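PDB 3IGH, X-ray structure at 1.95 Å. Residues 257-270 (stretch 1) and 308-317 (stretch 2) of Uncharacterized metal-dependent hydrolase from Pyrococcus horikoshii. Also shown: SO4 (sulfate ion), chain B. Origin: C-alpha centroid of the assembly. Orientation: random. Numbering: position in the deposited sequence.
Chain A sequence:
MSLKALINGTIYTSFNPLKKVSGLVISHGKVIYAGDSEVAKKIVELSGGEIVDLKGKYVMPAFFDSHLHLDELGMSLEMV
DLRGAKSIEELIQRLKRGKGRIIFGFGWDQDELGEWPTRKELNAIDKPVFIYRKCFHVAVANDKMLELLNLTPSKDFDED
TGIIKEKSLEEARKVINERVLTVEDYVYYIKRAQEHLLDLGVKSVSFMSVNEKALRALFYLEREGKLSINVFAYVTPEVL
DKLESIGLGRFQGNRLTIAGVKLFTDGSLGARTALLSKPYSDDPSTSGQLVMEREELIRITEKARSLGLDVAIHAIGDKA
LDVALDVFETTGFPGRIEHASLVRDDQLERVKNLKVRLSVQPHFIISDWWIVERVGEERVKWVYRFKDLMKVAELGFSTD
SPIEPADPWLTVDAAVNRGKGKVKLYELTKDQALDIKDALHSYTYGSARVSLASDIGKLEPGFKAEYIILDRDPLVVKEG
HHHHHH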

ATOM      1  N   THR A 257      -0.291  -6.827  -2.970  1.00 26.09           N
ATOM      2  CA  THR A 257       0.359  -5.927  -3.911  1.00 27.00           C
ATOM      3  C   THR A 257      -0.680  -5.421  -4.907  1.00 26.54           C
ATOM      4  O   THR A 257      -1.378  -6.222  -5.548  1.00 25.51           O
ATOM      5  CB  THR A 257       1.464  -6.658  -4.711  1.00 30.04           C
ATOM      6  OG1 THR A 257       2.351  -7.311  -3.798  1.00 33.41           O
ATOM      7  CG2 THR A 257       2.265  -5.686  -5.596  1.00 27.03           C
ATOM      8  N   ILE A 258      -0.788  -4.101  -5.043  1.00 26.34           N
ATOM      9  CA  ILE A 258      -1.517  -3.525  -6.177  1.00 25.68           C
ATOM     10  C   ILE A 258      -0.540  -3.665  -7.334  1.00 29.80           C
ATOM     11  O   ILE A 258       0.472  -2.968  -7.378  1.00 27.56           O
ATOM     12  CB  ILE A 258      -1.907  -2.039  -5.922  1.00 27.11           C
ATOM     13  CG1 ILE A 258      -2.632  -1.893  -4.575  1.00 26.31           C
ATOM     14  CG2 ILE A 258      -2.752  -1.476  -7.090  1.00 25.57           C
ATOM     15  CD1 ILE A 258      -3.880  -2.791  -4.405  1.00 29.89           C
ATOM     16  N   ALA A 259      -0.807  -4.608  -8.230  1.00 25.86           N
ATOM     17  CA  ALA A 259       0.216  -5.066  -9.179  1.00 25.33           C
ATOM     18  C   ALA A 259       0.038  -4.548 -10.614  1.00 25.42           C
ATOM     19  O   ALA A 259       1.015  -4.234 -11.287  1.00 24.32           O
ATOM     20  CB  ALA A 259       0.286  -6.613  -9.185  1.00 23.28           C
ATOM     21  N   GLY A 260      -1.194  -4.499 -11.098  1.00 26.86           N
ATOM     22  CA  GLY A 260      -1.403  -4.202 -12.514  1.00 26.50           C
ATOM     23  C   GLY A 260      -2.850  -4.067 -12.932  1.00 23.48           C
ATOM     24  O   GLY A 260      -3.738  -3.978 -12.092  1.00 27.13           O
ATOM     25  N   VAL A 261      -3.060  -4.035 -14.244  1.00 24.99           N
ATOM     26  CA  VAL A 261      -4.395  -4.022 -14.845  1.00 26.54           C
ATOM     27  C   VAL A 261      -4.512  -5.247 -15.758  1.00 23.83           C
ATOM     28  O   VAL A 261      -3.514  -5.704 -16.332  1.00 24.86           O
ATOM     29  CB  VAL A 261      -4.652  -2.699 -15.657  1.00 28.88           C
ATOM     30  CG1 VAL A 261      -3.727  -2.595 -16.870  1.00 27.20           C
ATOM     31  CG2 VAL A 261      -6.120  -2.574 -16.095  1.00 24.86           C
ATOM     32  N   LYS A 262      -5.730  -5.762 -15.900  1.00 27.42           N
ATOM     33  CA  LYS A 262      -5.992  -6.888 -16.777  1.00 27.63           C
ATOM     34  C   LYS A 262      -6.861  -6.458 -17.969  1.00 24.42           C
ATOM     35  O   LYS A 262      -7.924  -5.869 -17.791  1.00 27.66           O
ATOM     36  CB  LYS A 262      -6.642  -8.036 -15.988  1.00 28.08           C
ATOM     37  CG  LYS A 262      -7.163  -9.211 -16.826  1.00 29.52           C
ATOM     38  CD  LYS A 262      -6.070  -9.894 -17.633  1.00 36.09           C
ATOM     39  CE  LYS A 262      -6.651 -11.005 -18.501  1.00 48.91           C
ATOM     40  NZ  LYS A 262      -7.244 -12.112 -17.710  1.00 50.79           N
ATOM     41  N   LEU A 263      -6.374  -6.755 -19.170  1.00 24.18           N
ATOM     42  CA  LEU A 263      -7.062  -6.441 -20.430  1.00 25.30           C
ATOM     43  C   LEU A 263      -7.343  -7.698 -21.257  1.00 28.46           C
ATOM     44  O   LEU A 263      -6.704  -8.736 -21.066  1.00 29.94           O
ATOM     45  CB  LEU A 263      -6.201  -5.497 -21.285  1.00 28.48           C
ATOM     46  CG  LEU A 263      -5.746  -4.198 -20.603  1.00 33.59           C
ATOM     47  CD1 LEU A 263      -4.763  -3.462 -21.481  1.00 26.21           C
ATOM     48  CD2 LEU A 263      -6.951  -3.357 -20.293  1.00 36.96           C
ATOM     49  N   PHE A 264      -8.256  -7.564 -22.216  1.00 28.98           N
ATOM     50  CA  PHE A 264      -8.687  -8.668 -23.086  1.00 31.01           C
ATOM     51  C   PHE A 264      -8.570  -8.258 -24.547  1.00 36.90           C
ATOM     52  O   PHE A 264      -8.949  -7.150 -24.912  1.00 31.21           O
ATOM     53  CB  PHE A 264     -10.153  -9.011 -22.808  1.00 33.09           C
ATOM     54  CG  PHE A 264     -10.399  -9.562 -21.436  1.00 36.67           C
ATOM     55  CD1 PHE A 264     -10.395 -10.942 -21.218  1.00 45.48           C
ATOM     56  CD2 PHE A 264     -10.640  -8.710 -20.360  1.00 35.15           C
ATOM     57  CE1 PHE A 264     -10.623 -11.463 -19.947  1.00 52.10           C
ATOM     58  CE2 PHE A 264     -10.860  -9.222 -19.079  1.00 40.68           C
ATOM     59  CZ  PHE A 264     -10.856 -10.600 -18.875  1.00 46.71           C
ATOM     60  N   THR A 265      -8.031  -9.141 -25.373  1.00 30.09           N
ATOM     61  CA  THR A 265      -8.124  -8.973 -26.822  1.00 29.54           C
ATOM     62  C   THR A 265      -9.274  -9.794 -27.401  1.00 39.03           C
ATOM     63  O   THR A 265      -9.994  -9.301 -28.261  1.00 40.91           O
ATOM     64  CB  THR A 265      -6.837  -9.367 -27.558  1.00 30.25           C
ATOM     65  OG1 THR A 265      -6.443 -10.689 -27.166  1.00 36.67           O
ATOM     66  CG2 THR A 265      -5.721  -8.384 -27.252  1.00 34.92           C
ATOM     67  N   ASP A 266      -9.436 -11.040 -26.940  1.00 33.48           N
ATOM     68  CA  ASP A 266     -10.419 -11.955 -27.535  1.00 31.14           C
ATOM     69  C   ASP A 266     -11.185 -12.819 -26.530  1.00 34.86           C
ATOM     70  O   ASP A 266     -11.084 -12.622 -25.319  1.00 32.89           O
ATOM     71  CB  ASP A 266      -9.779 -12.815 -28.644  1.00 28.96           C
ATOM     72  CG  ASP A 266      -8.780 -13.844 -28.119  1.00 31.18           C
ATOM     73  OD1 ASP A 266      -8.324 -13.758 -26.960  1.00 31.31           O
ATOM     74  OD2 ASP A 266      -8.399 -14.738 -28.905  1.00 29.61           O
ATOM     75  N   GLY A 267     -11.974 -13.762 -27.041  1.00 34.37           N
ATOM     76  CA  GLY A 267     -12.719 -14.671 -26.176  1.00 28.27           C
ATOM     77  C   GLY A 267     -11.990 -15.992 -26.051  1.00 35.84           C
ATOM     78  O   GLY A 267     -10.763 -16.029 -25.896  1.00 29.45           O
ATOM     79  N   SER A 268     -12.738 -17.083 -26.179  1.00 28.95           N
ATOM     80  CA  SER A 268     -12.183 -18.418 -25.959  1.00 31.75           C
ATOM     81  C   SER A 268     -12.416 -19.344 -27.151  1.00 29.50           C
ATOM     82  O   SER A 268     -13.317 -19.117 -27.957  1.00 31.55           O
ATOM     83  CB  SER A 268     -12.797 -19.027 -24.693  1.00 35.67           C
ATOM     84  OG  SER A 268     -14.205 -19.187 -24.836  1.00 51.59           O
ATOM     85  N   LEU A 269     -11.604 -20.391 -27.245  1.00 28.38           N
ATOM     86  CA  LEU A 269     -11.752 -21.376 -28.319  1.00 34.71           C
ATOM     87  C   LEU A 269     -13.026 -22.192 -28.204  1.00 32.49           C
ATOM     88  O   LEU A 269     -13.611 -22.541 -29.220  1.00 33.30           O
ATOM     89  CB  LEU A 269     -10.535 -22.290 -28.414  1.00 34.16           C
ATOM     90  CG  LEU A 269      -9.287 -21.590 -28.950  1.00 33.42           C
ATOM     91  CD1 LEU A 269      -8.060 -22.386 -28.567  1.00 34.96           C
ATOM     92  CD2 LEU A 269      -9.364 -21.340 -30.469  1.00 30.43           C
ATOM     93  N   GLY A 270     -13.454 -22.471 -26.974  1.00 31.99           N
ATOM     94  CA  GLY A 270     -14.688 -23.228 -26.725  1.00 31.02           C
ATOM     95  C   GLY A 270     -15.915 -22.597 -27.344  1.00 42.60           C
ATOM     96  O   GLY A 270     -16.683 -23.264 -28.035  1.00 36.95           O
ATOM     97  N   GLY A 308       3.188   3.033 -12.993  1.00 28.26           N
ATOM     98  CA  GLY A 308       4.156   1.956 -12.761  1.00 30.04           C
ATOM     99  C   GLY A 308       3.515   0.586 -12.587  1.00 27.17           C
ATOM    100  O   GLY A 308       4.115  -0.317 -12.002  1.00 28.25           O
ATOM    101  N   LEU A 309       2.288   0.441 -13.080  1.00 26.58           N
ATOM    102  CA  LEU A 309       1.540  -0.810 -12.959  1.00 27.55           C
ATOM    103  C   LEU A 309       1.832  -1.755 -14.109  1.00 30.41           C
ATOM    104  O   LEU A 309       2.091  -1.317 -15.241  1.00 26.86           O
ATOM    105  CB  LEU A 309       0.034  -0.528 -12.880  1.00 24.54           C
ATOM    106  CG  LEU A 309      -0.484   0.061 -11.568  1.00 28.75           C
ATOM    107  CD1 LEU A 309      -1.853   0.649 -11.784  1.00 26.03           C
ATOM    108  CD2 LEU A 309      -0.515  -0.993 -10.445  1.00 24.62           C
ATOM    109  N   ASP A 310       1.786  -3.057 -13.817  1.00 27.68           N
ATOM    110  CA  ASP A 310       1.945  -4.080 -14.850  1.00 26.29           C
ATOM    111  C   ASP A 310       0.699  -4.120 -15.743  1.00 28.44           C
ATOM    112  O   ASP A 310      -0.357  -3.591 -15.399  1.00 25.53           O
ATOM    113  CB  ASP A 310       2.190  -5.459 -14.217  1.00 27.00           C
ATOM    114  CG  ASP A 310       2.789  -6.472 -15.193  1.00 28.54           C
ATOM    115  OD1 ASP A 310       3.257  -6.081 -16.283  1.00 30.70           O
ATOM    116  OD2 ASP A 310       2.794  -7.682 -14.869  1.00 31.11           O
ATOM    117  N   VAL A 311       0.838  -4.711 -16.917  1.00 24.41           N
ATOM    118  CA  VAL A 311      -0.275  -4.838 -17.844  1.00 23.37           C
ATOM    119  C   VAL A 311      -0.321  -6.290 -18.340  1.00 25.54           C
ATOM    120  O   VAL A 311       0.644  -6.789 -18.940  1.00 29.06           O
ATOM    121  CB  VAL A 311      -0.115  -3.859 -19.042  1.00 25.73           C
ATOM    122  CG1 VAL A 311      -1.301  -3.990 -20.002  1.00 27.56           C
ATOM    123  CG2 VAL A 311       0.046  -2.404 -18.534  1.00 22.49           C
ATOM    124  N   ALA A 312      -1.439  -6.955 -18.072  1.00 29.30           N
ATOM    125  CA  ALA A 312      -1.662  -8.326 -18.516  1.00 28.54           C
ATOM    126  C   ALA A 312      -2.753  -8.339 -19.557  1.00 28.17           C
ATOM    127  O   ALA A 312      -3.829  -7.780 -19.349  1.00 30.84           O
ATOM    128  CB  ALA A 312      -2.049  -9.239 -17.336  1.00 27.16           C
ATOM    129  N   ILE A 313      -2.468  -8.976 -20.688  1.00 28.08           N
ATOM    130  CA  ILE A 313      -3.434  -9.060 -21.770  1.00 28.35           C
ATOM    131  C   ILE A 313      -3.786 -10.520 -22.087  1.00 23.58           C
ATOM    132  O   ILE A 313      -2.920 -11.313 -22.451  1.00 29.55           O
ATOM    133  CB  ILE A 313      -2.927  -8.355 -23.060  1.00 28.91           C
ATOM    134  CG1 ILE A 313      -2.478  -6.909 -22.750  1.00 31.81           C
ATOM    135  CG2 ILE A 313      -4.031  -8.362 -24.109  1.00 28.32           C
ATOM    136  CD1 ILE A 313      -2.056  -6.079 -23.983  1.00 31.81           C
ATOM    137  N   HIS A 314      -5.063 -10.845 -21.949  1.00 28.37           N
ATOM    138  CA  HIS A 314      -5.627 -12.122 -22.404  1.00 28.45           C
ATOM    139  C   HIS A 314      -5.538 -12.188 -23.930  1.00 32.86           C
ATOM    140  O   HIS A 314      -6.063 -11.310 -24.625  1.00 32.41           O
ATOM    141  CB  HIS A 314      -7.086 -12.171 -21.928  1.00 29.02           C
ATOM    142  CG  HIS A 314      -7.939 -13.234 -22.563  1.00 33.22           C
ATOM    143  ND1 HIS A 314      -8.587 -14.198 -21.818  1.00 39.22           N
ATOM    144  CD2 HIS A 314      -8.320 -13.439 -23.849  1.00 35.65           C
ATOM    145  CE1 HIS A 314      -9.301 -14.968 -22.619  1.00 38.97           C
ATOM    146  NE2 HIS A 314      -9.147 -14.537 -23.859  1.00 37.40           N
ATOM    147  N   ALA A 315      -4.884 -13.228 -24.440  1.00 30.89           N
ATOM    148  CA  ALA A 315      -4.879 -13.531 -25.879  1.00 30.55           C
ATOM    149  C   ALA A 315      -4.873 -15.043 -26.085  1.00 29.62           C
ATOM    150  O   ALA A 315      -3.883 -15.704 -25.806  1.00 28.56           O
ATOM    151  CB  ALA A 315      -3.672 -12.900 -26.566  1.00 25.81           C
ATOM    152  N   ILE A 316      -5.986 -15.581 -26.573  1.00 30.41           N
ATOM    153  CA  ILE A 316      -6.101 -17.022 -26.808  1.00 31.37           C
ATOM    154  C   ILE A 316      -5.798 -17.338 -28.285  1.00 28.34           C
ATOM    155  O   ILE A 316      -4.913 -18.138 -28.584  1.00 31.17           O
ATOM    156  CB  ILE A 316      -7.476 -17.554 -26.298  1.00 30.47           C
ATOM    157  CG1 ILE A 316      -7.477 -17.523 -24.766  1.00 26.08           C
ATOM    158  CG2 ILE A 316      -7.743 -18.989 -26.771  1.00 27.64           C
ATOM    159  CD1 ILE A 316      -8.732 -18.072 -24.095  1.00 33.24           C
ATOM    160  N   GLY A 317      -6.505 -16.682 -29.199  1.00 28.12           N
ATOM    161  CA  GLY A 317      -6.301 -16.908 -30.634  1.00 30.70           C
ATOM    162  C   GLY A 317      -4.985 -16.343 -31.129  1.00 33.61           C
ATOM    163  O   GLY A 317      -4.385 -15.473 -30.480  1.00 30.25           O
TER
HETATM  164  S   SO4 B   1      -9.327 -15.025 -18.356  1.00 55.65           S
HETATM  165  O1  SO4 B   1      -9.278 -14.687 -16.948  1.00 45.31           O
HETATM  166  O2  SO4 B   1      -9.273 -16.472 -18.497  1.00 62.11           O
HETATM  167  O3  SO4 B   1     -10.589 -14.562 -18.916  1.00 61.71           O
HETATM  168  O4  SO4 B   1      -8.175 -14.426 -19.039  1.00 50.26           O

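Strands 257-264 and 310-315 lie side by side in parallel, and their backbones satisfy one another in the alternating pattern of a parallel ladder. Asp 310 N donates to Ala 259 O (2.9 Å), and Asp 310 O accepts from Val 261 N (3.0 Å). Val 261 O then receives Ala 312 N (3.0 Å), Leu 263 N reaches Ala 312 O (2.7 Å), and His 314 N closes on Leu 263 O (2.8 Å). All five bonds are nearly straight, with angles at hydrogen of 156° to 174°. At the first rung the chains come close, Gly 260 CA lying 3.1 Å from Asp 310 O; a CB at Gly 260 would stand 2.7 Å from that oxygen and clash.

Just past the end of strand 257-264, Thr 265 gives two donors to His 314 O, from Thr 265 N (3.0 Å) and Thr 265 OG1 (2.6 Å). The carboxylate of Asp 266 then serves two successive backbone amides: Ile 316 N donates to Asp 266 OD1 (3.0 Å) and Gly 317 N to Asp 266 OD2 (2.7 Å). Because Gly 317 occupies the N-cap position, the carboxylate meets the chain just as it enters a helix.

Both ring nitrogens of His 314 are donors. His 314 NE2 bonds to Gly 267 O (3.0 Å, 163°), whereas Asp 266 O, although 3.1 Å from His 314 NE2, is poorly angled for a bond. At the other ring nitrogen, also near the ring plane, His 314 ND1 donates to sulfate O4 (2.8 Å, 172°), an oxygen that also accepts from Lys 262 NZ (2.8 Å). The ion, probably from the crystallisation liquor, thus links the two stretches.

The sheet face bearing Val 261, Leu 263, Val 311 and Ile 313 is apolar, with Leu 263 CD1 packed 3.8 Å from Val 311 CG1.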